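PDB 1H7E: 3-deoxy-manno-octulosonate cytidylyltransferase from Escherichia coli, which catalyses the transfer of CMP from CTP to the eight-carbon sugar KDO, probably activating it for incorporation into bacterial lipopolysaccharide. Local coordinates for residues 3-8 / 38-43; 23-28 / 236-241; 34-39 / 102-107; 153-158 / 196-201. One frame throughout, in Å; residues are numbered along the deposited sequence.

Contact 1. Residues 3-8 / 38-43; sequences AVIVIP and LQVAGV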
loop_
_atom_site.group_PDB
_atom_site.type_symbol
_atom_site.label_atom_id
_atom_site.label_comp_id
_atom_site.label_asym_id
_atom_site.label_seq_id
_atom_site.Cartn_x
_atom_site.Cartn_y
_atom_site.Cartn_z
ATOM N N ALA A 3 -16.789 -19.208 -15.863
ATOM C CA ALA A 3 -16.944 -18.102 -14.941
ATOM C C ALA A 3 -18.396 -17.970 -14.573
ATOM O O ALA A 3 -19.269 -18.171 -15.417
ATOM C CB ALA A 3 -16.476 -16.811 -15.605
ATOM N N VAL A 4 -18.663 -17.652 -13.312
ATOM C CA VAL A 4 -20.034 -17.421 -12.872
ATOM C C VAL A 4 -20.111 -16.104 -12.097
ATOM O O VAL A 4 -19.122 -15.638 -11.525
ATOM C CB VAL A 4 -20.611 -18.573 -11.989
ATOM C CG1 VAL A 4 -20.458 -19.930 -12.711
ATOM C CG2 VAL A 4 -19.963 -18.591 -10.632
ATOM N N ILE A 5 -21.263 -15.468 -12.144
ATOM C CA ILE A 5 -21.464 -14.229 -11.412
ATOM C C ILE A 5 -22.352 -14.533 -10.227
ATOM O O ILE A 5 -23.379 -15.193 -10.375
ATOM C CB ILE A 5 -22.137 -13.143 -12.269
ATOM C CG1 ILE A 5 -21.150 -12.621 -13.307
ATOM C CG2 ILE A 5 -22.689 -12.026 -11.383
ATOM C CD1 ILE A 5 -21.776 -11.685 -14.309
ATOM N N VAL A 6 -21.928 -14.101 -9.040
ATOM C CA VAL A 6 -22.706 -14.302 -7.824
ATOM C C VAL A 6 -23.082 -12.926 -7.292
ATOM O O VAL A 6 -22.226 -12.043 -7.156
ATOM C CB VAL A 6 -21.919 -15.090 -6.739
ATOM C CG1 VAL A 6 -22.750 -15.207 -5.475
ATOM C CG2 VAL A 6 -21.558 -16.466 -7.247
ATOM N N ILE A 7 -24.365 -12.727 -7.029
ATOM C CA ILE A 7 -24.866 -11.463 -6.525
ATOM C C ILE A 7 -25.394 -11.651 -5.106
ATOM O O ILE A 7 -26.431 -12.282 -4.908
ATOM C CB ILE A 7 -26.033 -10.935 -7.396
ATOM C CG1 ILE A 7 -25.600 -10.785 -8.855
ATOM C CG2 ILE A 7 -26.551 -9.593 -6.849
ATOM C CD1 ILE A 7 -26.777 -10.671 -9.807
ATOM N N PRO A 8 -24.645 -11.181 -4.089
ATOM C CA PRO A 8 -25.070 -11.298 -2.684
ATOM C C PRO A 8 -26.252 -10.349 -2.510
ATOM O O PRO A 8 -26.162 -9.174 -2.873
ATOM C CB PRO A 8 -23.862 -10.755 -1.909
ATOM C CG PRO A 8 -22.722 -10.995 -2.813
ATOM C CD PRO A 8 -23.283 -10.627 -4.168
ATOM N N LEU A 38 -26.742 -10.689 -16.831
ATOM C CA LEU A 38 -26.995 -11.600 -17.947
ATOM C C LEU A 38 -26.387 -11.123 -19.253
ATOM O O LEU A 38 -26.138 -11.935 -20.140
ATOM C CB LEU A 38 -28.495 -11.821 -18.151
ATOM C CG LEU A 38 -29.132 -12.752 -17.140
ATOM C CD1 LEU A 38 -30.637 -12.730 -17.298
ATOM C CD2 LEU A 38 -28.571 -14.134 -17.341
ATOM N N GLN A 39 -26.150 -9.813 -19.360
ATOM C CA GLN A 39 -25.578 -9.213 -20.557
ATOM C C GLN A 39 -24.061 -9.320 -20.637
ATOM O O GLN A 39 -23.466 -8.889 -21.618
ATOM C CB GLN A 39 -25.991 -7.746 -20.653
ATOM C CG GLN A 39 -27.502 -7.517 -20.667
ATOM C CD GLN A 39 -27.877 -6.032 -20.631
ATOM O OE1 GLN A 39 -27.133 -5.188 -21.127
ATOM N NE2 GLN A 39 -29.030 -5.712 -20.037
ATOM N N VAL A 40 -23.431 -9.887 -19.611
ATOM C CA VAL A 40 -21.973 -10.018 -19.595
ATOM C C VAL A 40 -21.548 -11.237 -20.385
ATOM O O VAL A 40 -21.889 -12.362 -20.036
ATOM C CB VAL A 40 -21.406 -10.127 -18.144
ATOM C CG1 VAL A 40 -19.895 -10.215 -18.170
ATOM C CG2 VAL A 40 -21.857 -8.940 -17.307
ATOM N N ALA A 41 -20.800 -11.009 -21.453
ATOM C CA ALA A 41 -20.323 -12.103 -22.286
ATOM C C ALA A 41 -19.294 -12.937 -21.543
ATOM O O ALA A 41 -18.572 -12.416 -20.695
ATOM C CB ALA A 41 -19.710 -11.551 -23.566
ATOM N N GLY A 42 -19.231 -14.229 -21.866
ATOM C CA GLY A 42 -18.258 -15.121 -21.249
ATOM C C GLY A 42 -18.634 -15.707 -19.903
ATOM O O GLY A 42 -17.860 -16.459 -19.313
ATOM N N VAL A 43 -19.821 -15.360 -19.426
ATOM C CA VAL A 43 -20.327 -15.850 -18.151
ATOM C C VAL A 43 -21.335 -16.978 -18.389
ATOM O O VAL A 43 -22.301 -16.820 -19.141
ATOM C CB VAL A 43 -20.965 -14.685 -17.350
ATOM C CG1 VAL A 43 -21.666 -15.195 -16.078
ATOM C CG2 VAL A 43 -19.866 -13.677 -16.990
HETATM O O HOH W 1 -17.891 -18.831 -18.402
#
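I5 and V43 meet as two branched aliphatic side chains crossing at about a right angle, where strand 3-8 meets the loop that follows helix 29-38. In I5, CG1 stands anti to the carbonyl carbon (chi1 -72°) and reaches V43 with both CG1 and CD1. CG1 lies 3.8 Å from V43 CG1, and CD1 an equal 3.8 Å from V43 CG2, which makes the isoleucine arm a bar laid across the fork of the valine. V43 CG1 is anti to the backbone N (chi1 173°) and CG2 anti to the carbonyl carbon, and both methyls meet the I5 arm. V40 adds a second, lighter touch: its CG2 comes to 4.1 Å from I5 CD1, with the result that the tip of I5 is met by two valines. Nearer the start of the strand the fit passes to the backbone, where A3 O sits 3.7 Å from V43 CA. No direct hydrogen bond joins the segments. Instead a water accepts from A3 N at 2.8 Å and lies 2.5 Å from G42 O, a distance short enough to be read with caution. The loop is shaped by a type II turn from V40 to V43, in which G42 takes the positive phi that would press a side chain against the preceding carbonyl. This turn belongs to a beta-alpha-beta crossover running from strand 3-8 through helix 29-38 into the parallel strand 45-50. Around it, I5 also packs on A37 of helix 29-38 and I93 of strand 91-94, while A3 touches L111 of helix 104-116.

Contact 2. Residues 23-28 / 236-241; sequences DIVGKP and LMAQEL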
loop_
_atom_site.group_PDB
_atom_site.type_symbol
_atom_site.label_atom_id
_atom_site.label_comp_id
_atom_site.label_asym_id
_atom_site.label_seq_id
_atom_site.Cartn_x
_atom_site.Cartn_y
_atom_site.Cartn_z
ATOM N N ASP A 23 -38.354 -0.790 -5.584
ATOM C CA ASP A 23 -38.746 -0.596 -6.970
ATOM C C ASP A 23 -38.006 0.516 -7.701
ATOM O O ASP A 23 -37.854 1.621 -7.204
ATOM C CB ASP A 23 -40.254 -0.349 -7.083
ATOM C CG ASP A 23 -40.742 -0.391 -8.526
ATOM O OD1 ASP A 23 -40.594 0.618 -9.261
ATOM O OD2 ASP A 23 -41.261 -1.457 -8.926
ATOM N N ILE A 24 -37.557 0.197 -8.902
ATOM C CA ILE A 24 -36.876 1.150 -9.762
ATOM C C ILE A 24 -37.520 0.883 -11.127
ATOM O O ILE A 24 -37.360 -0.198 -11.694
ATOM C CB ILE A 24 -35.330 0.900 -9.825
ATOM C CG1 ILE A 24 -34.704 1.001 -8.428
ATOM C CG2 ILE A 24 -34.666 1.898 -10.785
ATOM C CD1 ILE A 24 -33.229 0.635 -8.392
ATOM N N VAL A 25 -38.277 1.860 -11.624
ATOM C CA VAL A 25 -38.979 1.749 -12.910
ATOM C C VAL A 25 -39.757 0.432 -13.113
ATOM O O VAL A 25 -39.631 -0.233 -14.149
ATOM C CB VAL A 25 -38.062 2.075 -14.167
ATOM C CG1 VAL A 25 -37.603 3.524 -14.134
ATOM C CG2 VAL A 25 -36.851 1.141 -14.263
ATOM N N GLY A 26 -40.526 0.048 -12.092
ATOM C CA GLY A 26 -41.340 -1.153 -12.183
ATOM C C GLY A 26 -40.723 -2.524 -11.913
ATOM O O GLY A 26 -41.428 -3.526 -12.069
ATOM N N LYS A 27 -39.437 -2.589 -11.536
ATOM C CA LYS A 27 -38.746 -3.860 -11.234
ATOM C C LYS A 27 -38.005 -3.765 -9.906
ATOM O O LYS A 27 -37.542 -2.693 -9.535
ATOM C CB LYS A 27 -37.692 -4.184 -12.300
ATOM C CG LYS A 27 -38.221 -4.523 -13.652
ATOM C CD LYS A 27 -37.077 -4.592 -14.615
ATOM C CE LYS A 27 -37.591 -4.875 -15.998
ATOM N NZ LYS A 27 -36.511 -4.823 -17.024
ATOM N N PRO A 28 -37.885 -4.880 -9.168
ATOM C CA PRO A 28 -37.160 -4.814 -7.891
ATOM C C PRO A 28 -35.694 -4.516 -8.231
ATOM O O PRO A 28 -35.212 -4.883 -9.318
ATOM C CB PRO A 28 -37.285 -6.236 -7.349
ATOM C CG PRO A 28 -38.533 -6.753 -8.011
ATOM C CD PRO A 28 -38.412 -6.231 -9.402
ATOM N N LEU A 236 -32.255 8.666 -13.398
ATOM C CA LEU A 236 -31.175 8.265 -14.302
ATOM C C LEU A 236 -31.487 6.992 -15.095
ATOM O O LEU A 236 -31.140 6.887 -16.280
ATOM C CB LEU A 236 -29.880 8.089 -13.495
ATOM C CG LEU A 236 -28.639 8.943 -13.806
ATOM C CD1 LEU A 236 -29.009 10.282 -14.451
ATOM C CD2 LEU A 236 -27.847 9.149 -12.520
ATOM N N MET A 237 -32.146 6.038 -14.437
ATOM C CA MET A 237 -32.522 4.770 -15.064
ATOM C C MET A 237 -33.677 4.985 -16.041
ATOM O O MET A 237 -33.754 4.299 -17.062
ATOM C CB MET A 237 -32.931 3.741 -14.005
ATOM C CG MET A 237 -32.790 2.287 -14.447
ATOM S SD MET A 237 -31.235 1.561 -13.888
ATOM C CE MET A 237 -31.670 1.103 -12.241
ATOM N N ALA A 238 -34.572 5.925 -15.706
ATOM C CA ALA A 238 -35.736 6.279 -16.535
ATOM C C ALA A 238 -35.319 7.087 -17.768
ATOM O O ALA A 238 -35.894 6.935 -18.847
ATOM C CB ALA A 238 -36.754 7.067 -15.716
ATOM N N GLN A 239 -34.334 7.965 -17.583
ATOM C CA GLN A 239 -33.799 8.791 -18.660
ATOM C C GLN A 239 -33.065 7.876 -19.653
ATOM O O GLN A 239 -32.990 8.173 -20.848
ATOM C CB GLN A 239 -32.844 9.844 -18.065
ATOM C CG GLN A 239 -32.248 10.859 -19.047
ATOM C CD GLN A 239 -30.922 10.418 -19.649
ATOM O OE1 GLN A 239 -30.027 9.939 -18.940
ATOM N NE2 GLN A 239 -30.785 10.587 -20.961
ATOM N N GLU A 240 -32.557 6.751 -19.139
ATOM C CA GLU A 240 -31.833 5.761 -19.936
ATOM C C GLU A 240 -32.762 4.900 -20.807
ATOM O O GLU A 240 -32.382 4.516 -21.919
ATOM C CB GLU A 240 -30.980 4.875 -19.026
ATOM C CG GLU A 240 -29.958 4.030 -19.770
ATOM C CD GLU A 240 -29.008 3.290 -18.841
ATOM O OE1 GLU A 240 -28.613 2.156 -19.183
ATOM O OE2 GLU A 240 -28.647 3.841 -17.775
ATOM N N LEU A 241 -33.963 4.597 -20.299
ATOM C CA LEU A 241 -34.967 3.802 -21.034
ATOM C C LEU A 241 -35.539 4.579 -22.225
ATOM O O LEU A 241 -35.883 3.993 -23.258
ATOM C CB LEU A 241 -36.127 3.379 -20.119
ATOM C CG LEU A 241 -35.939 2.209 -19.148
ATOM C CD1 LEU A 241 -37.229 1.994 -18.371
ATOM C CD2 LEU A 241 -35.557 0.938 -19.900
#
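I24 and M237 of helix 227-243 cross at about a right angle, and the shape of the methionine decides how they touch. M237 CG stands anti to the backbone N (chi1 -156°), and bends at chi2 and chi3 bring the terminal CE round to I24. CE comes within 3.4 Å of I24 CG2, tighter than ordinary van der Waals contact, and also approaches I24 CD1 at 4.2 Å. In V25, CG1 is anti to the carbonyl carbon (chi1 -64°), which leaves CG2 in the crowded position between backbone N and carbonyl carbon. CG1 lies 4.0 Å from A238 CB, while CG2 touches both M237 CG and L241 CD1, each at 4.2 Å. The valine projects from the bend of a two-stranded beta hairpin, whose type I' turn spans I24 to K27 and gives both V25 and G26 positive phi. An Asx motif braces the turn, with G26 N donating to D23 OD1 at 2.9 Å, on the syn side of the carboxylate and somewhat out of its plane. P100 touches both I24 and M237, and D23 O accepts a hydrogen bond from R234 of the same helix as M237.

Contact 3. Residues 34-39 / 102-107; sequences YERALQ and IRPRDV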
loop_
_atom_site.group_PDB
_atom_site.type_symbol
_atom_site.label_atom_id
_atom_site.label_comp_id
_atom_site.label_asym_id
_atom_site.label_seq_id
_atom_site.Cartn_x
_atom_site.Cartn_y
_atom_site.Cartn_z
ATOM N N TYR A 34 -29.567 -8.366 -11.849
ATOM C CA TYR A 34 -29.606 -9.677 -12.484
ATOM C C TYR A 34 -29.645 -9.519 -13.998
ATOM O O TYR A 34 -28.873 -10.164 -14.710
ATOM C CB TYR A 34 -30.830 -10.482 -11.991
ATOM C CG TYR A 34 -30.730 -11.981 -12.265
ATOM C CD1 TYR A 34 -31.070 -12.513 -13.511
ATOM C CD2 TYR A 34 -30.245 -12.852 -11.293
ATOM C CE1 TYR A 34 -30.917 -13.878 -13.783
ATOM C CE2 TYR A 34 -30.093 -14.215 -11.554
ATOM C CZ TYR A 34 -30.426 -14.717 -12.798
ATOM O OH TYR A 34 -30.231 -16.056 -13.040
ATOM N N GLU A 35 -30.530 -8.647 -14.482
ATOM C CA GLU A 35 -30.656 -8.414 -15.919
ATOM C C GLU A 35 -29.370 -7.884 -16.545
ATOM O O GLU A 35 -29.004 -8.305 -17.640
ATOM C CB GLU A 35 -31.828 -7.489 -16.223
ATOM C CG GLU A 35 -33.175 -8.075 -15.818
ATOM C CD GLU A 35 -34.352 -7.232 -16.277
ATOM O OE1 GLU A 35 -34.146 -6.280 -17.056
ATOM O OE2 GLU A 35 -35.491 -7.527 -15.872
ATOM N N ARG A 36 -28.664 -6.981 -15.861
ATOM C CA ARG A 36 -27.388 -6.488 -16.406
ATOM C C ARG A 36 -26.315 -7.569 -16.379
ATOM O O ARG A 36 -25.533 -7.689 -17.312
ATOM C CB ARG A 36 -26.922 -5.231 -15.677
ATOM C CG ARG A 36 -27.592 -4.006 -16.231
ATOM C CD ARG A 36 -27.904 -3.029 -15.163
ATOM N NE ARG A 36 -28.752 -1.956 -15.671
ATOM C CZ ARG A 36 -28.309 -0.817 -16.198
ATOM N NH1 ARG A 36 -27.006 -0.567 -16.300
ATOM N NH2 ARG A 36 -29.184 0.091 -16.604
ATOM N N ALA A 37 -26.324 -8.397 -15.333
ATOM C CA ALA A 37 -25.363 -9.498 -15.205
ATOM C C ALA A 37 -25.503 -10.484 -16.370
ATOM O O ALA A 37 -24.502 -11.019 -16.869
ATOM C CB ALA A 37 -25.563 -10.211 -13.867
ATOM N N LEU A 38 -26.742 -10.689 -16.831
ATOM C CA LEU A 38 -26.995 -11.600 -17.947
ATOM C C LEU A 38 -26.387 -11.123 -19.253
ATOM O O LEU A 38 -26.138 -11.935 -20.140
ATOM C CB LEU A 38 -28.495 -11.821 -18.151
ATOM C CG LEU A 38 -29.132 -12.752 -17.140
ATOM C CD1 LEU A 38 -30.637 -12.730 -17.298
ATOM C CD2 LEU A 38 -28.571 -14.134 -17.341
ATOM N N GLN A 39 -26.150 -9.813 -19.360
ATOM C CA GLN A 39 -25.578 -9.213 -20.557
ATOM C C GLN A 39 -24.061 -9.320 -20.637
ATOM O O GLN A 39 -23.466 -8.889 -21.618
ATOM C CB GLN A 39 -25.991 -7.746 -20.653
ATOM C CG GLN A 39 -27.502 -7.517 -20.667
ATOM C CD GLN A 39 -27.877 -6.032 -20.631
ATOM O OE1 GLN A 39 -27.133 -5.188 -21.127
ATOM N NE2 GLN A 39 -29.030 -5.712 -20.037
ATOM N N ILE A 102 -24.715 -0.827 -12.820
ATOM C CA ILE A 102 -23.493 -1.509 -13.217
ATOM C C ILE A 102 -23.430 -1.619 -14.750
ATOM O O ILE A 102 -24.441 -1.887 -15.394
ATOM C CB ILE A 102 -23.456 -2.940 -12.565
ATOM C CG1 ILE A 102 -22.259 -3.741 -13.061
ATOM C CG2 ILE A 102 -24.717 -3.736 -12.897
ATOM C CD1 ILE A 102 -20.949 -3.150 -12.652
ATOM N N ARG A 103 -22.271 -1.332 -15.339
ATOM C CA ARG A 103 -22.107 -1.450 -16.787
ATOM C C ARG A 103 -21.525 -2.814 -17.141
ATOM O O ARG A 103 -20.430 -3.146 -16.713
ATOM C CB ARG A 103 -21.154 -0.386 -17.340
ATOM C CG ARG A 103 -21.679 1.040 -17.324
ATOM C CD ARG A 103 -20.678 1.971 -18.023
ATOM N NE ARG A 103 -19.407 2.026 -17.298
ATOM C CZ ARG A 103 -19.053 2.998 -16.458
ATOM N NH1 ARG A 103 -19.863 4.032 -16.228
ATOM N NH2 ARG A 103 -17.916 2.893 -15.790
ATOM N N PRO A 104 -22.250 -3.617 -17.942
ATOM C CA PRO A 104 -21.783 -4.946 -18.351
ATOM C C PRO A 104 -20.359 -4.967 -18.901
ATOM O O PRO A 104 -19.609 -5.925 -18.664
ATOM C CB PRO A 104 -22.796 -5.334 -19.427
ATOM C CG PRO A 104 -24.067 -4.768 -18.875
ATOM C CD PRO A 104 -23.642 -3.392 -18.388
ATOM N N ARG A 105 -19.984 -3.917 -19.629
ATOM C CA ARG A 105 -18.646 -3.821 -20.222
ATOM C C ARG A 105 -17.535 -3.780 -19.169
ATOM O O ARG A 105 -16.441 -4.280 -19.401
ATOM C CB ARG A 105 -18.557 -2.590 -21.140
ATOM C CG ARG A 105 -18.304 -2.899 -22.642
ATOM C CD ARG A 105 -19.246 -3.984 -23.254
ATOM N NE ARG A 105 -20.664 -3.601 -23.317
ATOM C CZ ARG A 105 -21.687 -4.461 -23.278
ATOM N NH1 ARG A 105 -21.469 -5.768 -23.180
ATOM N NH2 ARG A 105 -22.936 -4.013 -23.304
ATOM N N ASP A 106 -17.824 -3.210 -18.006
ATOM C CA ASP A 106 -16.823 -3.141 -16.933
ATOM C C ASP A 106 -16.546 -4.519 -16.349
ATOM O O ASP A 106 -15.409 -4.820 -15.965
ATOM C CB ASP A 106 -17.272 -2.198 -15.811
ATOM C CG ASP A 106 -17.306 -0.742 -16.242
ATOM O OD1 ASP A 106 -16.751 -0.402 -17.313
ATOM O OD2 ASP A 106 -17.899 0.054 -15.492
ATOM N N VAL A 107 -17.589 -5.342 -16.235
ATOM C CA VAL A 107 -17.408 -6.694 -15.710
ATOM C C VAL A 107 -16.608 -7.515 -16.737
ATOM O O VAL A 107 -15.757 -8.336 -16.372
ATOM C CB VAL A 107 -18.766 -7.371 -15.380
ATOM C CG1 VAL A 107 -18.531 -8.743 -14.774
ATOM C CG2 VAL A 107 -19.568 -6.500 -14.429
#
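Two helices of the alpha/beta fold meet where R36 and Q39, on and just beyond helix 29-38, face I102 and P104 at the start of helix 104-116. R36 and I102 slide past each other in opposite directions, with R36 CB 3.9 Å from I102 CG2. A bend at chi2 (143°) turns CD of R36 away from a straight course, and it passes 3.7 Å from I102 O. The guanidinium then closes the contact through NH1, which donates to I102 O at 3.0 Å. That oxygen lies almost in the guanidinium plane, whereas NH1 stands 39° above the plane of the carbonyl. NH2 of the same group forms a long, weak ion pair with E240. The P104 ring packs by its CG against R36 O (3.6 Å) and against Q39, whose CB lies 4.0 Å from that CG; the two side chains cross obliquely. R105 is bent at chi2 and chi3, and P104 CB lies against one face of its guanidinium, offset toward the rim, while its NH1 forms a salt bridge with E108. With R103 as N-cap, P104 occupies the first turn of its helix, where no backbone N-H is needed. Proline in that place is a familiar helix-start feature, here set against a neighbouring helix flanking the central sheet of a GT-A-like nucleotidyltransferase.

Contact 4. Residues 153-158 / 196-201; sequences FSRSPI and QAESLE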
loop_
_atom_site.group_PDB
_atom_site.type_symbol
_atom_site.label_atom_id
_atom_site.label_comp_id
_atom_site.label_asym_id
_atom_site.label_seq_id
_atom_site.Cartn_x
_atom_site.Cartn_y
_atom_site.Cartn_z
ATOM N N PHE A 153 -5.074 -0.258 0.104
ATOM C CA PHE A 153 -6.432 0.303 0.007
ATOM C C PHE A 153 -6.611 1.018 1.356
ATOM O O PHE A 153 -6.277 0.450 2.392
ATOM C CB PHE A 153 -7.524 -0.787 -0.040
ATOM C CG PHE A 153 -7.538 -1.612 -1.297
ATOM C CD1 PHE A 153 -6.698 -2.726 -1.430
ATOM C CD2 PHE A 153 -8.400 -1.282 -2.337
ATOM C CE1 PHE A 153 -6.703 -3.515 -2.597
ATOM C CE2 PHE A 153 -8.428 -2.056 -3.515
ATOM C CZ PHE A 153 -7.573 -3.172 -3.642
ATOM N N SER A 154 -7.191 2.212 1.357
ATOM C CA SER A 154 -7.379 2.924 2.610
ATOM C C SER A 154 -8.508 3.927 2.574
ATOM O O SER A 154 -8.892 4.389 1.508
ATOM C CB SER A 154 -6.090 3.674 2.980
ATOM O OG SER A 154 -6.167 4.200 4.303
ATOM N N ARG A 155 -9.038 4.250 3.756
ATOM C CA ARG A 155 -10.069 5.273 3.902
ATOM C C ARG A 155 -9.327 6.615 3.997
ATOM O O ARG A 155 -9.933 7.658 3.820
ATOM C CB ARG A 155 -10.913 5.040 5.155
ATOM C CG ARG A 155 -11.839 3.813 5.015
ATOM C CD ARG A 155 -12.682 3.579 6.259
ATOM N NE ARG A 155 -13.383 2.302 6.153
ATOM C CZ ARG A 155 -14.421 2.074 5.352
ATOM N NH1 ARG A 155 -14.917 3.038 4.582
ATOM N NH2 ARG A 155 -14.909 0.849 5.250
ATOM N N SER A 156 -8.022 6.570 4.283
ATOM C CA SER A 156 -7.207 7.803 4.330
ATOM C C SER A 156 -6.877 8.228 2.909
ATOM O O SER A 156 -6.732 7.391 2.012
ATOM C CB SER A 156 -5.852 7.600 5.011
ATOM O OG SER A 156 -5.951 7.430 6.401
ATOM N N PRO A 157 -6.739 9.543 2.680
ATOM C CA PRO A 157 -6.407 9.951 1.321
ATOM C C PRO A 157 -4.970 9.520 1.001
ATOM O O PRO A 157 -4.018 9.949 1.657
ATOM C CB PRO A 157 -6.523 11.484 1.375
ATOM C CG PRO A 157 -7.461 11.728 2.506
ATOM C CD PRO A 157 -7.018 10.712 3.534
ATOM N N ILE A 158 -4.825 8.596 0.055
ATOM C CA ILE A 158 -3.503 8.156 -0.385
ATOM C C ILE A 158 -3.534 8.271 -1.925
ATOM O O ILE A 158 -4.519 7.900 -2.550
ATOM C CB ILE A 158 -3.149 6.683 0.072
ATOM C CG1 ILE A 158 -4.252 5.696 -0.323
ATOM C CG2 ILE A 158 -2.884 6.628 1.590
ATOM C CD1 ILE A 158 -3.822 4.233 -0.108
ATOM N N GLN A 196 -8.819 -4.892 10.396
ATOM C CA GLN A 196 -9.617 -4.550 11.575
ATOM C C GLN A 196 -9.671 -3.061 11.862
ATOM O O GLN A 196 -10.707 -2.543 12.265
ATOM C CB GLN A 196 -9.065 -5.259 12.796
ATOM C CG GLN A 196 -9.144 -6.765 12.685
ATOM C CD GLN A 196 -8.521 -7.461 13.879
ATOM O OE1 GLN A 196 -7.426 -7.101 14.342
ATOM N NE2 GLN A 196 -9.215 -8.466 14.384
ATOM N N ALA A 197 -8.533 -2.395 11.714
ATOM C CA ALA A 197 -8.450 -0.954 11.930
ATOM C C ALA A 197 -9.280 -0.176 10.897
ATOM O O ALA A 197 -10.081 0.683 11.248
ATOM C CB ALA A 197 -6.942 -0.524 11.895
ATOM N N GLU A 198 -9.126 -0.510 9.615
ATOM C CA GLU A 198 -9.829 0.188 8.528
ATOM C C GLU A 198 -11.236 -0.319 8.256
ATOM O O GLU A 198 -12.054 0.386 7.650
ATOM C CB GLU A 198 -9.033 0.039 7.224
ATOM C CG GLU A 198 -7.602 0.602 7.239
ATOM C CD GLU A 198 -7.428 1.761 6.281
ATOM O OE1 GLU A 198 -8.444 2.268 5.763
ATOM O OE2 GLU A 198 -6.280 2.172 6.058
ATOM N N SER A 199 -11.490 -1.563 8.659
ATOM C CA SER A 199 -12.769 -2.226 8.405
ATOM C C SER A 199 -12.887 -2.399 6.876
ATOM O O SER A 199 -13.840 -1.942 6.245
ATOM C CB SER A 199 -13.931 -1.402 8.985
ATOM O OG SER A 199 -15.086 -2.200 9.147
ATOM N N LEU A 200 -11.861 -3.013 6.284
ATOM C CA LEU A 200 -11.794 -3.273 4.827
ATOM C C LEU A 200 -11.369 -4.726 4.669
ATOM O O LEU A 200 -10.199 -5.090 4.871
ATOM C CB LEU A 200 -10.780 -2.358 4.109
ATOM C CG LEU A 200 -11.118 -0.866 4.004
ATOM C CD1 LEU A 200 -9.924 -0.070 3.413
ATOM C CD2 LEU A 200 -12.397 -0.689 3.178
ATOM N N GLU A 201 -12.334 -5.562 4.305
ATOM C CA GLU A 201 -12.080 -6.985 4.177
ATOM C C GLU A 201 -11.005 -7.376 3.188
ATOM O O GLU A 201 -10.276 -8.344 3.423
ATOM C CB GLU A 201 -13.371 -7.725 3.837
ATOM C CG GLU A 201 -13.335 -9.154 4.355
ATOM C CD GLU A 201 -14.497 -10.025 3.883
ATOM O OE1 GLU A 201 -15.508 -9.492 3.360
ATOM O OE2 GLU A 201 -14.387 -11.264 4.051
#
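E198 and R155 reach past each other in opposite directions by contrasting torsions: the glutamate is bent at chi2 (-115°), carrying its carboxylate to the S154-R155 backbone, while the arginine is extended from CG to NE. Each acid oxygen is used separately on its syn side. OE1 accepts from R155 N at 2.9 Å, and OE2 from S154 OG at 2.7 Å. S154 OG in turn receives S156 N at 3.0 Å, an ST turn that fixes the hydroxyl. The guanidinium does not pair with this carboxylate: R155 NE is 5.0 Å from E198 OE1, and the two planes are turned 41° apart. It grips instead the end of helix 193-198: NE donates to E198 O at 2.8 Å, nearly along the C=O axis, and NH2 to S199 O at 3.1 Å. L200 CD2 lies over one guanidinium face, 3.6 Å from NH2, and L200 CD1 packs near F153 O, a buried carbonyl with no polar partner. E198 OE2 has further donors in Y152 OH and in Y160 N of the second subunit, which ties this corner to the dimer interface. Such a richly bonded buried carboxylate is probably ionised, and the positive guanidinium would probably interact favourably with the partly negative C-terminal end of helix 193-198.

Contacts 1, 2 and 3 form a chain of neighbours on one side of the molecule, whereas contact 4 stands apart. Contacts 1 and 3 are centred about 8 Å apart and share L38 and Q39; I5 CD1 of one lies 3.8 Å from A37 O of the other. Contact 2 is centred about 15 Å from contact 3 and joined to it by a salt bridge, K27 NZ to E35 OE1 at 2.8 Å. Contact 4 lies across the chain's centre, its own centre about 28 Å from those of contacts 1 and 3 and 33 Å from that of contact 2, and it alone touches the second subunit. This is the apo-enzyme, so no bound substrate marks the active site.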